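Local coordinates for enoyl CoA hydratase/isomerase (Crotonase) (Legionella pneumophila subsp. pneumophila, PDB 3I47), which probably acts as an enoyl-CoA hydratase or isomerase of the crotonase family, hydrating or shifting the double bond of enoyl-CoA thioesters, at residues Pro101-Val106 with Ile123-Thr128; Asp12-Leu17 with Val51-Ala56; Gly113-Ala118 with Phe132-Val137; Ser23-Phe28 with Asn57-Ser62. One frame throughout, in Å; residues are numbered along the deposited sequence.

Interaction 1: residues Pro101-Val106 with Ile123-Thr128; sequences PTIAMV and IAIAST
A104 and I125 meet through their peptide groups, the flat units of this contact. No aromatic ring occurs in either segment, so the faces to consider are those of the sheet: I103, M105, I123 and I125 lie on one, and A104, V106, A124 and A126 on the other. The neighbouring strands 102-106 and 123-127 run parallel, their local axes 18° apart, in the central sheet of the crotonase fold. Five backbone bonds join them. I123 N reaches T102 O at 3.1 Å, and I123 O takes A104 N at 2.8 Å. A104 O then receives I125 N at 2.8 Å, after which I125 O accepts from V106 N and V106 O from S127 N. On the isoleucine face, I103 places CG1 beside its own backbone N (chi1 -65°), alongside I123 and 4.1 Å from I123 CB. Its other branch, CG2, slants across to I125 CD1 at 3.8 Å. M105 starts on the same face, but its extended chain leads away to L189 and T193 of helix 189-201, which also covers I125. On the opposite face, the small methyls A104 CB and A124 CB stand 4.2 Å apart. T102 OG1 bonds to D122 N. These five bonds satisfy the facing N-H and C=O groups; I103 and A124 turn remaining ones to strand 51-56 and Q181. The paired core, I103-V106 with I123-A126, is apolar, suited to burial.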
# COMPACT_ATOMS: atom_id res chain seq x y z
N PRO A 101 -7.19 4.80 3.86
CA PRO A 101 -6.20 3.77 4.23
C PRO A 101 -5.95 2.79 3.10
O PRO A 101 -6.89 2.35 2.43
CB PRO A 101 -6.85 3.03 5.39
CG PRO A 101 -7.85 4.01 5.95
CD PRO A 101 -8.31 4.88 4.81
N THR A 102 -4.68 2.45 2.89
CA THR A 102 -4.29 1.48 1.87
C THR A 102 -3.54 0.31 2.50
O THR A 102 -2.69 0.50 3.39
CB THR A 102 -3.40 2.12 0.80
OG1 THR A 102 -2.29 2.76 1.42
CG2 THR A 102 -4.19 3.14 -0.02
N ILE A 103 -3.84 -0.90 2.04
CA ILE A 103 -3.28 -2.13 2.61
C ILE A 103 -2.79 -3.00 1.47
O ILE A 103 -3.54 -3.24 0.52
CB ILE A 103 -4.33 -2.92 3.41
CG1 ILE A 103 -4.79 -2.11 4.62
CG2 ILE A 103 -3.78 -4.29 3.84
CD1 ILE A 103 -6.05 -2.67 5.27
N ALA A 104 -1.55 -3.47 1.57
CA ALA A 104 -1.02 -4.50 0.64
C ALA A 104 -1.02 -5.86 1.32
O ALA A 104 -0.58 -5.98 2.47
CB ALA A 104 0.39 -4.15 0.20
N MET A 105 -1.51 -6.88 0.62
CA MET A 105 -1.62 -8.24 1.17
C MET A 105 -0.69 -9.10 0.32
O MET A 105 -0.94 -9.27 -0.89
CB MET A 105 -3.08 -8.74 1.08
CG MET A 105 -3.29 -10.18 1.51
SD MET A 105 -5.01 -10.81 1.28
CE MET A 105 -4.68 -12.24 0.27
N VAL A 106 0.38 -9.60 0.93
CA VAL A 106 1.47 -10.21 0.16
C VAL A 106 1.68 -11.69 0.50
O VAL A 106 2.02 -12.03 1.65
CB VAL A 106 2.80 -9.47 0.42
CG1 VAL A 106 3.94 -10.10 -0.39
CG2 VAL A 106 2.67 -7.98 0.10
N ILE A 123 -0.09 0.11 5.05
CA ILE A 123 0.03 -1.10 5.84
C ILE A 123 0.29 -2.26 4.89
O ILE A 123 -0.32 -2.33 3.83
CB ILE A 123 -1.28 -1.41 6.61
CG1 ILE A 123 -1.61 -0.28 7.60
CG2 ILE A 123 -1.19 -2.76 7.33
CD1 ILE A 123 -3.11 -0.27 8.00
N ALA A 124 1.20 -3.15 5.26
CA ALA A 124 1.41 -4.37 4.50
C ALA A 124 1.30 -5.58 5.43
O ALA A 124 1.81 -5.56 6.56
CB ALA A 124 2.76 -4.35 3.72
N ILE A 125 0.60 -6.60 4.95
CA ILE A 125 0.35 -7.82 5.68
C ILE A 125 0.94 -8.94 4.84
O ILE A 125 0.62 -9.05 3.64
CB ILE A 125 -1.17 -8.07 5.83
CG1 ILE A 125 -1.84 -6.91 6.61
CG2 ILE A 125 -1.43 -9.42 6.53
CD1 ILE A 125 -3.39 -6.93 6.56
N ALA A 126 1.82 -9.75 5.43
CA ALA A 126 2.47 -10.83 4.70
C ALA A 126 2.12 -12.18 5.29
O ALA A 126 1.95 -12.31 6.51
CB ALA A 126 3.98 -10.64 4.71
N SER A 127 2.01 -13.19 4.43
CA SER A 127 1.95 -14.57 4.89
C SER A 127 3.36 -14.97 5.36
O SER A 127 4.36 -14.36 4.95
CB SER A 127 1.49 -15.49 3.75
OG SER A 127 2.40 -15.39 2.69
N THR A 128 3.44 -15.98 6.22
CA THR A 128 4.73 -16.39 6.77
C THR A 128 5.71 -16.83 5.68
O THR A 128 6.93 -16.70 5.86
CB THR A 128 4.57 -17.53 7.81
OG1 THR A 128 3.93 -18.65 7.20
CG2 THR A 128 3.74 -17.07 9.00

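Interaction 2: residues Asp12-Leu17 with Val51-Ala56; sequences DKVGLL and VIVLKA
V51 N bonds to K13 O at 3.2 Å, opening the pairing within a β-α-β unit, in which helix 30-45 connects strand 14-19 to the parallel strand 51-56 at its side. V51 O accepts G15 N at 2.8 Å. The next residue, I52, sits opposite G15, which has no side chain; I52 CG2 slants instead toward L17 CD1, while helix 30-45 packs on this face through L40, A43 and I44. V53 is gripped at both polar backbone atoms: its N reaches G15 O at 2.8 Å and its O takes L17 N. On the face shared with V14 and L16, V53 CG2, beside the backbone N, is 3.7 Å from V14 CG1, while L16 CD2 settles 3.7 Å from V53 CB, between the two valine methyls, as the leucine runs alongside. L54 returns to the I52 face, where its CD2 lies 3.8 Å from L17 CD2, the two leucines pointing the same way. K55 N then closes the backbone pairing on L17 O at 2.9 Å. The K55 side chain is extended from CB to CE, then bends at chi4 (72°) so that the ammonium bonds to T18 OG1, leaving the aliphatic CE 4.1 Å from L16 CD2.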
# COMPACT_ATOMS: atom_id res chain seq x y z
N ASP A 12 -18.30 -4.60 1.84
CA ASP A 12 -18.37 -3.93 3.17
C ASP A 12 -17.40 -2.73 3.31
O ASP A 12 -16.59 -2.65 4.25
CB ASP A 12 -18.15 -4.96 4.31
CG ASP A 12 -18.23 -4.33 5.73
OD1 ASP A 12 -19.06 -3.41 5.95
OD2 ASP A 12 -17.47 -4.76 6.63
N LYS A 13 -17.49 -1.82 2.34
CA LYS A 13 -16.72 -0.57 2.29
C LYS A 13 -15.22 -0.75 2.06
O LYS A 13 -14.44 0.20 2.20
CB LYS A 13 -16.99 0.31 3.52
CG LYS A 13 -18.48 0.61 3.70
CD LYS A 13 -18.73 1.68 4.75
CE LYS A 13 -20.23 1.99 4.87
NZ LYS A 13 -20.82 2.51 3.59
N VAL A 14 -14.83 -1.96 1.67
CA VAL A 14 -13.44 -2.25 1.30
C VAL A 14 -13.34 -2.48 -0.22
O VAL A 14 -13.98 -3.37 -0.77
CB VAL A 14 -12.89 -3.49 2.05
CG1 VAL A 14 -11.43 -3.73 1.69
CG2 VAL A 14 -13.02 -3.31 3.55
N GLY A 15 -12.53 -1.66 -0.89
CA GLY A 15 -12.26 -1.86 -2.32
C GLY A 15 -11.09 -2.80 -2.47
O GLY A 15 -10.04 -2.58 -1.86
N LEU A 16 -11.28 -3.86 -3.24
CA LEU A 16 -10.27 -4.91 -3.38
C LEU A 16 -9.76 -4.97 -4.81
O LEU A 16 -10.54 -5.23 -5.73
CB LEU A 16 -10.89 -6.26 -3.01
CG LEU A 16 -11.51 -6.41 -1.62
CD1 LEU A 16 -12.46 -7.59 -1.58
CD2 LEU A 16 -10.41 -6.60 -0.61
N LEU A 17 -8.48 -4.68 -5.01
CA LEU A 17 -7.83 -4.83 -6.32
C LEU A 17 -7.01 -6.09 -6.25
O LEU A 17 -6.14 -6.21 -5.39
CB LEU A 17 -6.91 -3.64 -6.62
CG LEU A 17 -7.44 -2.28 -7.09
CD1 LEU A 17 -8.14 -1.50 -5.97
CD2 LEU A 17 -6.29 -1.47 -7.65
N VAL A 51 -11.70 1.78 2.61
CA VAL A 51 -10.36 1.18 2.73
C VAL A 51 -10.05 0.48 1.42
O VAL A 51 -10.93 -0.12 0.82
CB VAL A 51 -10.31 0.16 3.90
CG1 VAL A 51 -8.94 -0.57 3.99
CG2 VAL A 51 -10.63 0.85 5.25
N ILE A 52 -8.80 0.59 0.97
CA ILE A 52 -8.36 -0.04 -0.28
C ILE A 52 -7.34 -1.13 0.00
O ILE A 52 -6.36 -0.89 0.72
CB ILE A 52 -7.76 1.02 -1.21
CG1 ILE A 52 -8.84 2.06 -1.56
CG2 ILE A 52 -7.21 0.38 -2.50
CD1 ILE A 52 -8.29 3.31 -2.25
N VAL A 53 -7.56 -2.31 -0.57
CA VAL A 53 -6.64 -3.44 -0.45
C VAL A 53 -6.08 -3.83 -1.82
O VAL A 53 -6.84 -4.00 -2.77
CB VAL A 53 -7.35 -4.68 0.18
CG1 VAL A 53 -6.44 -5.90 0.18
CG2 VAL A 53 -7.77 -4.37 1.61
N LEU A 54 -4.76 -3.92 -1.90
CA LEU A 54 -4.09 -4.50 -3.07
C LEU A 54 -3.64 -5.90 -2.71
O LEU A 54 -2.87 -6.10 -1.76
CB LEU A 54 -2.85 -3.67 -3.46
CG LEU A 54 -2.97 -2.14 -3.59
CD1 LEU A 54 -1.62 -1.54 -4.02
CD2 LEU A 54 -4.10 -1.73 -4.55
N LYS A 55 -4.12 -6.89 -3.47
CA LYS A 55 -3.77 -8.28 -3.21
C LYS A 55 -3.58 -9.02 -4.51
O LYS A 55 -3.60 -8.40 -5.57
CB LYS A 55 -4.83 -8.97 -2.32
CG LYS A 55 -6.25 -9.07 -2.92
CD LYS A 55 -7.20 -9.71 -1.89
CE LYS A 55 -8.61 -9.85 -2.42
NZ LYS A 55 -8.69 -10.94 -3.45
N ALA A 56 -3.37 -10.32 -4.42
CA ALA A 56 -2.99 -11.10 -5.60
C ALA A 56 -3.51 -12.53 -5.49
O ALA A 56 -3.60 -13.08 -4.39
CB ALA A 56 -1.47 -11.11 -5.78

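Interaction 3: residues Gly113-Ala118 with Phe132-Val137; sequences GGAGLA and FCFSEV
A115 presents its methyl to two phenylalanines, F132 and F134, where the first turns of helix 113-120 pack against strand 131-133 and the loop after it, a helix-on-strand contact within the crotonase fold. The closest approach is A115 CB to F134 CE1, 3.6 Å. The same methyl lies near the plane of the F132 ring, at its edge, 4.2 Å from CD2, and is equally close to the carbonyl oxygen C133 O. One turn further along, A118 CB approaches F132 CE2 obliquely at 4.4 Å. The interface is therefore van der Waals in character, two alanine methyls against two phenylalanine rings. F132 turns its ring toward the helix with CG beside the backbone N (chi1 -63°).

In the next shell, F163 makes an edge-to-face pair with F134, while A110 and V180 touch F132. Backbone bonds from F132 to F169 and from C133 to G112 hold the strand in its small sheet and tie it to the residue preceding the helix. Helix 78-97 covers another side of helix 113-120. In crotonases the amino end of this helix generally lies by the oxyanion hole. Near that end, E136 folds its chain back (chi2 75°), bringing OE2 to 4.4 Å from G113 N.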
# COMPACT_ATOMS: atom_id res chain seq x y z
N GLY A 113 9.26 -4.29 -8.44
CA GLY A 113 8.13 -3.37 -8.29
C GLY A 113 7.11 -3.79 -7.25
O GLY A 113 6.59 -2.94 -6.51
N GLY A 114 6.81 -5.09 -7.17
CA GLY A 114 5.84 -5.60 -6.20
C GLY A 114 6.22 -5.32 -4.75
O GLY A 114 5.36 -4.99 -3.93
N ALA A 115 7.51 -5.44 -4.44
CA ALA A 115 7.99 -5.10 -3.10
C ALA A 115 7.78 -3.62 -2.83
O ALA A 115 7.48 -3.21 -1.70
CB ALA A 115 9.46 -5.46 -2.96
N GLY A 116 7.93 -2.81 -3.87
CA GLY A 116 7.65 -1.38 -3.75
C GLY A 116 6.20 -1.08 -3.41
O GLY A 116 5.92 -0.17 -2.62
N LEU A 117 5.26 -1.82 -4.01
CA LEU A 117 3.85 -1.59 -3.71
C LEU A 117 3.54 -1.74 -2.23
O LEU A 117 2.77 -0.96 -1.67
CB LEU A 117 2.93 -2.52 -4.51
CG LEU A 117 2.91 -2.39 -6.03
CD1 LEU A 117 1.80 -3.29 -6.56
CD2 LEU A 117 2.70 -0.94 -6.50
N ALA A 118 4.15 -2.75 -1.59
CA ALA A 118 3.99 -2.96 -0.15
C ALA A 118 4.45 -1.73 0.63
O ALA A 118 3.81 -1.33 1.59
CB ALA A 118 4.76 -4.21 0.30
N PHE A 132 10.80 -11.22 -0.16
CA PHE A 132 10.96 -9.93 -0.82
C PHE A 132 12.36 -9.79 -1.40
O PHE A 132 13.30 -10.40 -0.90
CB PHE A 132 10.74 -8.80 0.20
CG PHE A 132 9.35 -8.76 0.77
CD1 PHE A 132 9.02 -9.58 1.85
CD2 PHE A 132 8.38 -7.91 0.24
CE1 PHE A 132 7.71 -9.54 2.39
CE2 PHE A 132 7.09 -7.86 0.76
CZ PHE A 132 6.77 -8.67 1.84
N CYS A 133 12.48 -8.96 -2.43
CA CYS A 133 13.80 -8.71 -3.02
C CYS A 133 13.79 -7.45 -3.87
O CYS A 133 12.88 -7.25 -4.66
CB CYS A 133 14.23 -9.90 -3.88
SG CYS A 133 15.91 -9.81 -4.52
N PHE A 134 14.82 -6.63 -3.71
CA PHE A 134 15.09 -5.53 -4.65
C PHE A 134 16.23 -5.98 -5.56
O PHE A 134 17.41 -5.80 -5.25
CB PHE A 134 15.43 -4.23 -3.89
CG PHE A 134 14.47 -3.91 -2.79
CD1 PHE A 134 13.14 -3.62 -3.07
CD2 PHE A 134 14.89 -3.93 -1.46
CE1 PHE A 134 12.23 -3.34 -2.04
CE2 PHE A 134 13.99 -3.66 -0.43
CZ PHE A 134 12.66 -3.37 -0.71
N SER A 135 15.86 -6.59 -6.68
CA SER A 135 16.80 -7.36 -7.49
C SER A 135 17.56 -6.56 -8.56
O SER A 135 18.42 -7.12 -9.24
CB SER A 135 16.07 -8.54 -8.16
OG SER A 135 14.93 -8.06 -8.86
N GLU A 136 17.26 -5.26 -8.67
CA GLU A 136 17.70 -4.45 -9.82
C GLU A 136 19.20 -4.44 -10.09
O GLU A 136 19.62 -4.50 -11.25
CB GLU A 136 17.18 -3.02 -9.71
CG GLU A 136 15.65 -2.88 -9.96
CD GLU A 136 14.76 -3.36 -8.81
OE1 GLU A 136 15.24 -3.71 -7.71
OE2 GLU A 136 13.52 -3.36 -9.00
N VAL A 137 20.02 -4.40 -9.05
CA VAL A 137 21.48 -4.30 -9.28
C VAL A 137 22.06 -5.55 -9.96
O VAL A 137 23.15 -5.49 -10.53
CB VAL A 137 22.31 -3.94 -8.00
CG1 VAL A 137 21.93 -2.55 -7.46
CG2 VAL A 137 22.21 -5.03 -6.92

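Interaction 4: residues Ser23-Phe28 with Asn57-Ser62; sequences SKHNAF and NGKHFS
H25 and N26 both adopt left-handed backbone conformations (phi 54° and 56°), a turn that directs the asparagine side chain at the loop 57-62 and lays the imidazole of H25 beside H60. In this crotonase fold the two segments are loops that follow the neighbouring strands 14-19 and 51-56. N26 carries CG beside its own backbone N, which lets one amide nitrogen serve two carbonyls of the other loop. ND2 reaches H60 O at 3.1 Å, with the acceptor slightly tilted from the amide plane, and makes a weak bond to N57 O, also at 3.1 Å. The other end of the amide, OD1, accepts from R21 N, so bonds at both ends fix its rotation.

The two histidines form a T-shaped pair: the H60 edge points at the H25 face, with centroids 4.9 Å apart and planes at 89°. H60 CD2 does the touching, 3.6 Å from H25 CG and off toward the rim of that ring, while H60 ND1 is held by A109 N. From the side of K59, the aliphatic CD comes 4.0 Å from H25 NE2.

Farther along, H25 O meets the CA of S62 in a CH···O contact of 3.5 Å. S62 leads into A63, to which H25 bonds through the backbone; in crotonases the peptide at this place generally supplies one N-H of the oxyanion hole, so the contact probably lies beside that site. F28 brings CD1 to 3.4 Å from S62 OG, and that hydroxyl donates to N26 O at 2.8 Å from well above the carbonyl plane.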
# COMPACT_ATOMS: atom_id res chain seq x y z
N SER A 23 -0.81 -17.41 -14.26
CA SER A 23 0.19 -18.18 -15.00
C SER A 23 1.54 -17.47 -15.13
O SER A 23 2.58 -18.13 -15.27
CB SER A 23 -0.36 -18.60 -16.37
OG SER A 23 -0.53 -17.48 -17.21
N LYS A 24 1.52 -16.14 -15.08
CA LYS A 24 2.72 -15.31 -15.19
C LYS A 24 3.21 -14.81 -13.83
O LYS A 24 4.12 -13.99 -13.76
CB LYS A 24 2.46 -14.12 -16.12
CG LYS A 24 2.07 -14.49 -17.55
CD LYS A 24 3.25 -14.45 -18.48
CE LYS A 24 2.85 -14.86 -19.90
NZ LYS A 24 1.76 -14.01 -20.48
N HIS A 25 2.61 -15.32 -12.75
CA HIS A 25 2.99 -14.94 -11.38
C HIS A 25 2.95 -13.43 -11.15
O HIS A 25 3.78 -12.87 -10.40
CB HIS A 25 4.37 -15.49 -11.02
CG HIS A 25 4.46 -16.98 -11.06
ND1 HIS A 25 5.60 -17.65 -11.44
CD2 HIS A 25 3.54 -17.94 -10.78
CE1 HIS A 25 5.39 -18.95 -11.38
NE2 HIS A 25 4.15 -19.15 -10.98
N ASN A 26 1.98 -12.77 -11.79
CA ASN A 26 1.79 -11.32 -11.63
C ASN A 26 3.03 -10.50 -11.94
O ASN A 26 3.25 -9.44 -11.36
CB ASN A 26 1.23 -11.00 -10.22
CG ASN A 26 -0.14 -11.57 -10.05
OD1 ASN A 26 -0.98 -11.45 -10.95
ND2 ASN A 26 -0.39 -12.19 -8.89
N ALA A 27 3.80 -10.98 -12.92
CA ALA A 27 4.99 -10.24 -13.35
C ALA A 27 4.55 -8.92 -13.98
O ALA A 27 3.60 -8.88 -14.77
CB ALA A 27 5.81 -11.08 -14.32
N PHE A 28 5.24 -7.85 -13.61
CA PHE A 28 4.83 -6.48 -13.97
C PHE A 28 5.13 -6.09 -15.41
O PHE A 28 6.18 -6.44 -15.98
CB PHE A 28 5.53 -5.46 -13.05
CG PHE A 28 4.88 -5.26 -11.70
CD1 PHE A 28 3.90 -6.13 -11.21
CD2 PHE A 28 5.29 -4.19 -10.90
CE1 PHE A 28 3.32 -5.92 -9.93
CE2 PHE A 28 4.71 -3.98 -9.64
CZ PHE A 28 3.73 -4.84 -9.16
N ASN A 57 -3.84 -13.10 -6.64
CA ASN A 57 -4.12 -14.53 -6.74
C ASN A 57 -2.88 -15.28 -7.24
O ASN A 57 -1.90 -14.67 -7.67
CB ASN A 57 -5.29 -14.78 -7.69
CG ASN A 57 -6.63 -14.36 -7.10
OD1 ASN A 57 -6.81 -14.36 -5.87
ND2 ASN A 57 -7.58 -14.00 -7.96
N GLY A 58 -2.94 -16.60 -7.15
CA GLY A 58 -1.82 -17.44 -7.57
C GLY A 58 -0.74 -17.56 -6.50
O GLY A 58 -0.96 -17.21 -5.34
N LYS A 59 0.41 -18.08 -6.91
CA LYS A 59 1.50 -18.40 -5.98
C LYS A 59 2.18 -17.16 -5.40
O LYS A 59 2.63 -17.18 -4.25
CB LYS A 59 2.56 -19.27 -6.67
CG LYS A 59 2.05 -20.61 -7.16
CD LYS A 59 3.18 -21.42 -7.80
CE LYS A 59 2.69 -22.77 -8.32
NZ LYS A 59 1.89 -23.50 -7.30
N HIS A 60 2.24 -16.09 -6.20
CA HIS A 60 3.11 -14.95 -5.89
C HIS A 60 2.44 -13.61 -6.05
O HIS A 60 1.75 -13.37 -7.05
CB HIS A 60 4.34 -14.97 -6.80
CG HIS A 60 5.14 -16.22 -6.69
ND1 HIS A 60 5.76 -16.61 -5.53
CD2 HIS A 60 5.39 -17.20 -7.60
CE1 HIS A 60 6.38 -17.76 -5.72
NE2 HIS A 60 6.17 -18.14 -6.97
N PHE A 61 2.69 -12.72 -5.10
CA PHE A 61 2.23 -11.34 -5.20
C PHE A 61 2.74 -10.71 -6.51
O PHE A 61 1.95 -10.18 -7.29
CB PHE A 61 2.73 -10.57 -3.97
CG PHE A 61 2.21 -9.16 -3.86
CD1 PHE A 61 0.90 -8.92 -3.45
CD2 PHE A 61 3.04 -8.07 -4.14
CE1 PHE A 61 0.41 -7.61 -3.29
CE2 PHE A 61 2.56 -6.76 -4.00
CZ PHE A 61 1.24 -6.52 -3.58
N SER A 62 4.06 -10.74 -6.71
CA SER A 62 4.64 -10.44 -8.03
C SER A 62 6.05 -10.98 -8.11
O SER A 62 6.92 -10.53 -7.37
CB SER A 62 4.66 -8.94 -8.34
OG SER A 62 5.29 -8.73 -9.60

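In the fold
Interactions 1 and 2 are consecutive parts of one sheet, their centres about 11 Å apart: I103 N and I103 O lie 2.8 Å from I52 O and L54 N in probable hydrogen bonds. Interaction 4 lies at the carboxyl end of strands 51-56 and 102-106, where F61 packs on V106 and A56. Interaction 3 lies against the A104 face: A118 CA is 3.8 Å from A104 CB, and F132 CZ 3.9 Å from V106 CG1. Interactions 3 and 4 meet at the helix start, F28 CE2 being 3.4 Å from G114 N. In crotonases this junction generally borders the thioester pocket. Interactions 2 and 3, centres about 21 Å apart, do not touch.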